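Local coordinates for putative tRNA (Adenine(37)-N6)-methyltransferase (Pseudomonas aeruginosa, PDB 7BTU) that probably methylates N6-threonylcarbamoyladenosine at position 37 of tRNA, using S-adenosyl-L-methionine as methyl donor, at the interface of chains A and B. Residues are numbered along the deposited sequence; one frame, centred on the assembly and turned at random. Chains: chain A/B, Putative tRNA (Adenine(37)-N6)-methyltransferase.

Contact 1: the interface of chains A and B. Residues chain A 29-30, 151, 155-157; chain B 140, 142.
B:Tyr142 pushes its side chain into a groove formed by A:Gln30, A:Pro157 and the backbone of A:Arg29 and A:Asp155. It buries 111 Å² there. At the far end of the ring, the phenol OH of B:Tyr142 donates to the carbonyl O of A:Arg29 at 2.8 Å. The hydroxyl sits above the carbonyl plane, 46° out of it. It also lies over one face of the A:Arg29 guanidinium, towards the rim. CB of A:Pro157 lies over one face of the B:Tyr142 ring, 3.9 Å from its centroid, in a CH-pi contact. The A:Gln30 amide crosses the CD1 rim at a slant, on the same face as A:Pro157; NE2 of A:Gln30 is 3.4 Å from CD1 of B:Tyr142. Its plane is turned 64° from the ring. The A:Asp155 carbonyl O lies at the ring edge, in plane.

B:Val140 buries 37 Å². With CG1 anti to the backbone N (chi1 -177°), that methyl faces the A:Asp155 carbonyl and A:Asn151, while CG2 of B:Val140 packs on CB of A:Asp155 at 3.8 Å. Water 2 links A:Gln30 NE2 to B:Tyr142 O. Water 1 links A:Asn151 OD1 to B:Tyr142 N.

NH1 and NH2 of A:Arg29 both bond end-on to the carbonyl O of A:Ala156, NH1 at 3.0 Å. This ties two chain A loops together around the tyrosine. B:Tyr142 sits in the short helix 141-144, after strand 132-138, and meets the loop at 29-30 and the segment following the 3-10 helix 153-155.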
# COMPACT_ATOMS: atom_id res chain seq x y z
N ARG A 29 -8.32 -10.52 10.74
CA ARG A 29 -6.95 -10.04 10.58
C ARG A 29 -6.34 -10.51 9.25
O ARG A 29 -5.32 -9.96 8.81
CB ARG A 29 -6.11 -10.57 11.75
CG ARG A 29 -6.51 -10.07 13.14
CD ARG A 29 -5.40 -10.36 14.16
NE ARG A 29 -4.11 -9.82 13.73
CZ ARG A 29 -3.03 -10.56 13.42
NH1 ARG A 29 -3.08 -11.90 13.48
NH2 ARG A 29 -1.90 -9.97 13.01
N GLN A 30 -6.91 -11.55 8.63
CA GLN A 30 -6.45 -12.02 7.32
C GLN A 30 -7.64 -11.93 6.38
O GLN A 30 -8.17 -12.97 5.96
CB GLN A 30 -5.87 -13.43 7.43
CG GLN A 30 -5.19 -13.88 6.14
CD GLN A 30 -4.12 -14.99 6.37
OE1 GLN A 30 -4.08 -15.65 7.42
NE2 GLN A 30 -3.25 -15.17 5.38
N ASN A 151 8.97 -9.79 8.95
CA ASN A 151 8.15 -8.99 9.84
C ASN A 151 8.14 -9.63 11.22
O ASN A 151 8.54 -10.78 11.39
CB ASN A 151 6.70 -8.80 9.33
CG ASN A 151 5.91 -10.11 9.17
OD1 ASN A 151 5.72 -10.59 8.05
ND2 ASN A 151 5.38 -10.64 10.27
N ASP A 155 2.74 -9.25 13.73
CA ASP A 155 2.10 -9.23 12.41
C ASP A 155 2.01 -10.62 11.76
O ASP A 155 1.76 -10.73 10.55
CB ASP A 155 2.89 -8.27 11.52
CG ASP A 155 2.77 -6.80 11.99
OD1 ASP A 155 1.63 -6.35 12.17
OD2 ASP A 155 3.81 -6.13 12.18
N ALA A 156 2.19 -11.67 12.54
CA ALA A 156 2.01 -13.01 12.02
C ALA A 156 0.53 -13.24 11.75
O ALA A 156 -0.32 -12.68 12.44
CB ALA A 156 2.53 -14.04 13.03
N PRO A 157 0.20 -14.08 10.77
CA PRO A 157 -1.22 -14.33 10.45
C PRO A 157 -1.91 -15.06 11.60
O PRO A 157 -1.25 -15.70 12.44
CB PRO A 157 -1.16 -15.19 9.18
CG PRO A 157 0.23 -15.78 9.16
CD PRO A 157 1.13 -14.84 9.91
N VAL B 140 3.88 -6.35 5.34
CA VAL B 140 3.63 -7.68 5.89
C VAL B 140 3.17 -8.62 4.78
O VAL B 140 2.05 -8.46 4.28
CB VAL B 140 2.58 -7.63 7.03
CG1 VAL B 140 2.38 -9.01 7.65
CG2 VAL B 140 2.98 -6.64 8.07
N TYR B 142 1.99 -11.70 4.35
CA TYR B 142 0.75 -12.46 4.26
C TYR B 142 -0.41 -11.55 3.87
O TYR B 142 -1.29 -12.00 3.14
CB TYR B 142 0.47 -13.20 5.58
CG TYR B 142 -0.34 -12.40 6.56
CD1 TYR B 142 -1.72 -12.28 6.42
CD2 TYR B 142 0.25 -11.82 7.68
CE1 TYR B 142 -2.46 -11.57 7.31
CE2 TYR B 142 -0.51 -11.09 8.60
CZ TYR B 142 -1.85 -10.97 8.41
OH TYR B 142 -2.61 -10.26 9.32
O HOH W 1 3.59 -12.22 6.68
O HOH W 2 -3.86 -13.17 3.11

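Contact 2: the interface of chains A and B. Residues chain A 63, 97; chain B 63, 138-140, 143-144.
This is a mixed polar and aromatic, two-fold symmetric interface between identical chains, built on a salt bridge from A:Arg97 to B:Asp144, and it probably helps hold the deposited dimer together. A:Arg97 buries 90 Å². Its guanidinium meets the B:Asp144 carboxylate end-on, one nitrogen to each oxygen. NH1 of A:Arg97 reaches OD2 of B:Asp144 at 2.8 Å, on the syn lone pair. NH2 of A:Arg97 reaches OD1 of B:Asp144 at 2.8 Å, also from the syn side. The fit is twisted, as the two planes stand 41° apart.

NH1 of A:Arg97 also donates to the carbonyl O of B:Pro138 at 3.0 Å. That oxygen lies in the guanidinium plane, and NH1 lies in the plane of that carbonyl. The arginine chain bends at chi3 (79°), which turns the guanidinium towards the carboxylate. B:Val140 flanks it, with CG2 packed on A:Arg97 CD at 3.5 Å. Its CB lies over one guanidinium face, towards the rim.

Chain B itself also holds the carboxylate. B:Trp63 NE1 and the backbone N of B:Val140 meet OD2 of B:Asp144 from opposite faces of the carboxylate. With A:Arg97 NH1, at least three donors meet this oxygen, which should restrict its rotation.

The two copies of Trp63 approach from opposite directions. Their six-membered rings pack edge-to-face, with planes 68° apart and centroids separated by 5.0 Å. A:Trp63 CH2 lies 3.6 Å from B:Trp63 CZ2.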
# COMPACT_ATOMS: atom_id res chain seq x y z
N TRP A 63 -5.78 -1.48 -4.26
CA TRP A 63 -5.49 -0.78 -3.00
C TRP A 63 -6.53 0.29 -2.79
O TRP A 63 -6.81 1.09 -3.70
CB TRP A 63 -4.14 -0.08 -3.10
CG TRP A 63 -3.01 -1.05 -3.17
CD1 TRP A 63 -2.26 -1.39 -4.28
CD2 TRP A 63 -2.50 -1.84 -2.08
NE1 TRP A 63 -1.29 -2.33 -3.94
CE2 TRP A 63 -1.41 -2.61 -2.59
CE3 TRP A 63 -2.83 -1.95 -0.71
CZ2 TRP A 63 -0.68 -3.49 -1.79
CZ3 TRP A 63 -2.10 -2.84 0.09
CH2 TRP A 63 -1.05 -3.59 -0.44
N ARG A 97 0.48 -1.71 12.30
CA ARG A 97 -0.60 -1.45 11.36
C ARG A 97 -1.86 -1.08 12.13
O ARG A 97 -2.97 -1.45 11.76
CB ARG A 97 -0.82 -2.68 10.46
CG ARG A 97 0.38 -2.97 9.51
CD ARG A 97 0.44 -4.41 8.98
NE ARG A 97 -0.47 -4.70 7.85
CZ ARG A 97 -0.20 -4.57 6.54
NH1 ARG A 97 0.99 -4.10 6.06
NH2 ARG A 97 -1.19 -4.89 5.67
N TRP B 63 5.95 0.39 4.19
CA TRP B 63 5.11 1.20 3.33
C TRP B 63 5.28 2.65 3.72
O TRP B 63 5.19 2.97 4.92
CB TRP B 63 3.64 0.79 3.51
CG TRP B 63 3.24 -0.50 2.83
CD1 TRP B 63 2.90 -1.69 3.44
CD2 TRP B 63 3.05 -0.70 1.42
NE1 TRP B 63 2.52 -2.59 2.50
CE2 TRP B 63 2.61 -2.02 1.25
CE3 TRP B 63 3.20 0.14 0.27
CZ2 TRP B 63 2.33 -2.58 -0.03
CZ3 TRP B 63 2.90 -0.39 -0.98
CH2 TRP B 63 2.47 -1.76 -1.12
N PRO B 138 4.80 -1.17 8.65
CA PRO B 138 5.52 -2.37 8.20
C PRO B 138 4.83 -2.98 7.00
O PRO B 138 3.61 -3.07 6.97
CB PRO B 138 5.43 -3.35 9.39
CG PRO B 138 5.04 -2.52 10.54
CD PRO B 138 4.25 -1.32 10.01
N TYR B 139 5.64 -3.43 6.04
CA TYR B 139 5.17 -4.31 4.98
C TYR B 139 5.04 -5.72 5.55
O TYR B 139 5.95 -6.23 6.20
CB TYR B 139 6.15 -4.27 3.79
CG TYR B 139 5.69 -5.10 2.61
CD1 TYR B 139 5.87 -6.49 2.60
CD2 TYR B 139 5.01 -4.50 1.54
CE1 TYR B 139 5.41 -7.27 1.51
CE2 TYR B 139 4.57 -5.28 0.43
CZ TYR B 139 4.74 -6.63 0.44
OH TYR B 139 4.30 -7.39 -0.63
N VAL B 140 3.88 -6.35 5.34
CA VAL B 140 3.63 -7.68 5.89
C VAL B 140 3.17 -8.62 4.78
O VAL B 140 2.05 -8.46 4.28
CB VAL B 140 2.58 -7.63 7.03
CG1 VAL B 140 2.38 -9.01 7.65
CG2 VAL B 140 2.98 -6.64 8.07
N ALA B 143 -0.37 -10.28 4.26
CA ALA B 143 -1.46 -9.37 3.91
C ALA B 143 -1.22 -8.63 2.60
O ALA B 143 -2.19 -8.37 1.89
CB ALA B 143 -1.70 -8.34 5.02
N ASP B 144 0.03 -8.35 2.24
CA ASP B 144 0.35 -7.41 1.17
C ASP B 144 0.84 -8.09 -0.11
O ASP B 144 0.78 -7.47 -1.17
CB ASP B 144 1.42 -6.41 1.64
CG ASP B 144 0.97 -5.60 2.85
OD1 ASP B 144 -0.25 -5.44 3.06
OD2 ASP B 144 1.84 -5.13 3.62

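Contact 3: the interface of chains A and B. Residues chain A 32, 60-61, 109, 111; chain B 146, 148-149.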
# COMPACT_ATOMS: atom_id res chain seq x y z
N LEU A 32 -8.20 -11.38 3.31
CA LEU A 32 -8.25 -12.01 2.00
C LEU A 32 -8.61 -13.48 2.08
O LEU A 32 -9.04 -14.05 1.07
CB LEU A 32 -6.91 -11.82 1.26
CG LEU A 32 -6.67 -10.36 0.84
CD1 LEU A 32 -5.35 -10.20 0.10
CD2 LEU A 32 -7.84 -9.73 -0.00
N SER A 60 -7.38 -7.60 -10.82
CA SER A 60 -8.12 -8.49 -9.92
C SER A 60 -8.26 -7.90 -8.53
O SER A 60 -9.26 -8.18 -7.86
CB SER A 60 -7.42 -9.85 -9.80
OG SER A 60 -6.16 -9.66 -9.19
N HIS A 61 -7.31 -7.06 -8.12
CA HIS A 61 -7.25 -6.52 -6.75
C HIS A 61 -6.90 -5.04 -6.79
O HIS A 61 -6.13 -4.60 -7.65
CB HIS A 61 -6.16 -7.24 -5.88
CG HIS A 61 -6.47 -8.69 -5.56
ND1 HIS A 61 -6.35 -9.71 -6.49
CD2 HIS A 61 -6.89 -9.27 -4.41
CE1 HIS A 61 -6.71 -10.85 -5.94
NE2 HIS A 61 -7.04 -10.62 -4.67
N VAL A 109 -5.57 -3.79 0.72
CA VAL A 109 -5.82 -4.38 -0.60
C VAL A 109 -7.04 -5.28 -0.48
O VAL A 109 -7.16 -6.04 0.48
CB VAL A 109 -4.61 -5.14 -1.14
CG1 VAL A 109 -4.15 -6.20 -0.11
CG2 VAL A 109 -4.95 -5.81 -2.49
N ARG A 111 -10.14 -7.63 -2.96
CA ARG A 111 -10.45 -8.19 -4.28
C ARG A 111 -11.53 -7.36 -4.95
O ARG A 111 -12.56 -7.06 -4.34
CB ARG A 111 -10.90 -9.65 -4.17
CG ARG A 111 -11.25 -10.19 -5.52
CD ARG A 111 -11.57 -11.65 -5.51
NE ARG A 111 -10.39 -12.51 -5.45
CZ ARG A 111 -9.62 -12.82 -6.49
NH1 ARG A 111 -9.89 -12.33 -7.69
NH2 ARG A 111 -8.56 -13.62 -6.30
N VAL B 146 0.06 -10.71 -2.57
CA VAL B 146 -1.19 -11.39 -2.90
C VAL B 146 -0.90 -12.32 -4.07
O VAL B 146 -0.81 -11.89 -5.23
CB VAL B 146 -2.30 -10.40 -3.24
CG1 VAL B 146 -3.57 -11.19 -3.64
CG2 VAL B 146 -2.60 -9.48 -1.99
N ASP B 148 -2.43 -14.67 -5.67
CA ASP B 148 -3.42 -14.85 -6.72
C ASP B 148 -3.69 -13.59 -7.56
O ASP B 148 -4.55 -13.66 -8.45
CB ASP B 148 -4.73 -15.35 -6.12
CG ASP B 148 -4.62 -16.76 -5.61
OD1 ASP B 148 -3.62 -17.45 -5.94
OD2 ASP B 148 -5.53 -17.19 -4.88
N ALA B 149 -3.09 -12.44 -7.24
CA ALA B 149 -3.45 -11.20 -7.94
C ALA B 149 -2.93 -11.20 -9.38
O ALA B 149 -1.84 -11.71 -9.68
CB ALA B 149 -2.93 -9.97 -7.19
O HOH W 3 -7.04 -13.60 -8.56
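The chain B loop is extended at B:Val146 (phi/psi -102/100), bends at B:Asp148, and runs past the start of strand 61-67 of chain A, where A:His61 is also extended. In this TrmO-family protein both partners are copies of the same chain. B:Val146 buries 51 Å² and uses its two methyls in different directions. CG1 of B:Val146 comes over one face of the A:His61 ring, 3.8 Å from the centroid, in a CH-pi contact. CG2 of B:Val146 packs against CD1 of A:Leu32 at 3.5 Å, the two side chains crossing at about a right angle. The same CG2 of B:Val146 also meets CG1 of A:Val109 tip to tip at 4.1 Å.

The opposite face of the imidazole is covered by A:Arg111 of its own chain, whose CG lies above it towards the rim. The ring is thus sandwiched between the arginine chain and the valine. At its edge, ND1 of A:His61 shares a hydrogen bond of 2.7 Å with the hydroxyl OG of A:Ser60, which would limit rotation of the ring. B:Ala149 touches the same side, its CB 3.5 Å from ND1 of A:His61.

A:Arg111 stretches out up to chi3, then turns (-78°) so that its guanidinium lies across CE1 of A:His61. NH2 of A:Arg111 bonds water 3 at 2.7 Å, and water 3 reaches the carbonyl O of B:Asp148 at 2.5 Å. The poorly ordered B:Asp148 carboxylate is near A:Arg111 but not in contact with it.

Each of the three contacts has a twin with the chains exchanged. Contact 2 includes the Trp63 pair, where the two copies of one residue meet near the two-fold axis; the other contacts lie to its side. The C-alpha centres of contact 1 and contact 2 are about 8 Å apart, and both use B:Val140. The centre of contact 3 lies about 15 Å from contact 1 and 13 Å from contact 2. Strand 61-67 of chain A links contact 2 to contact 3. One continuous chain B segment spans the patch. In the deposited dimer, which may be the biological one, these contacts would probably form together.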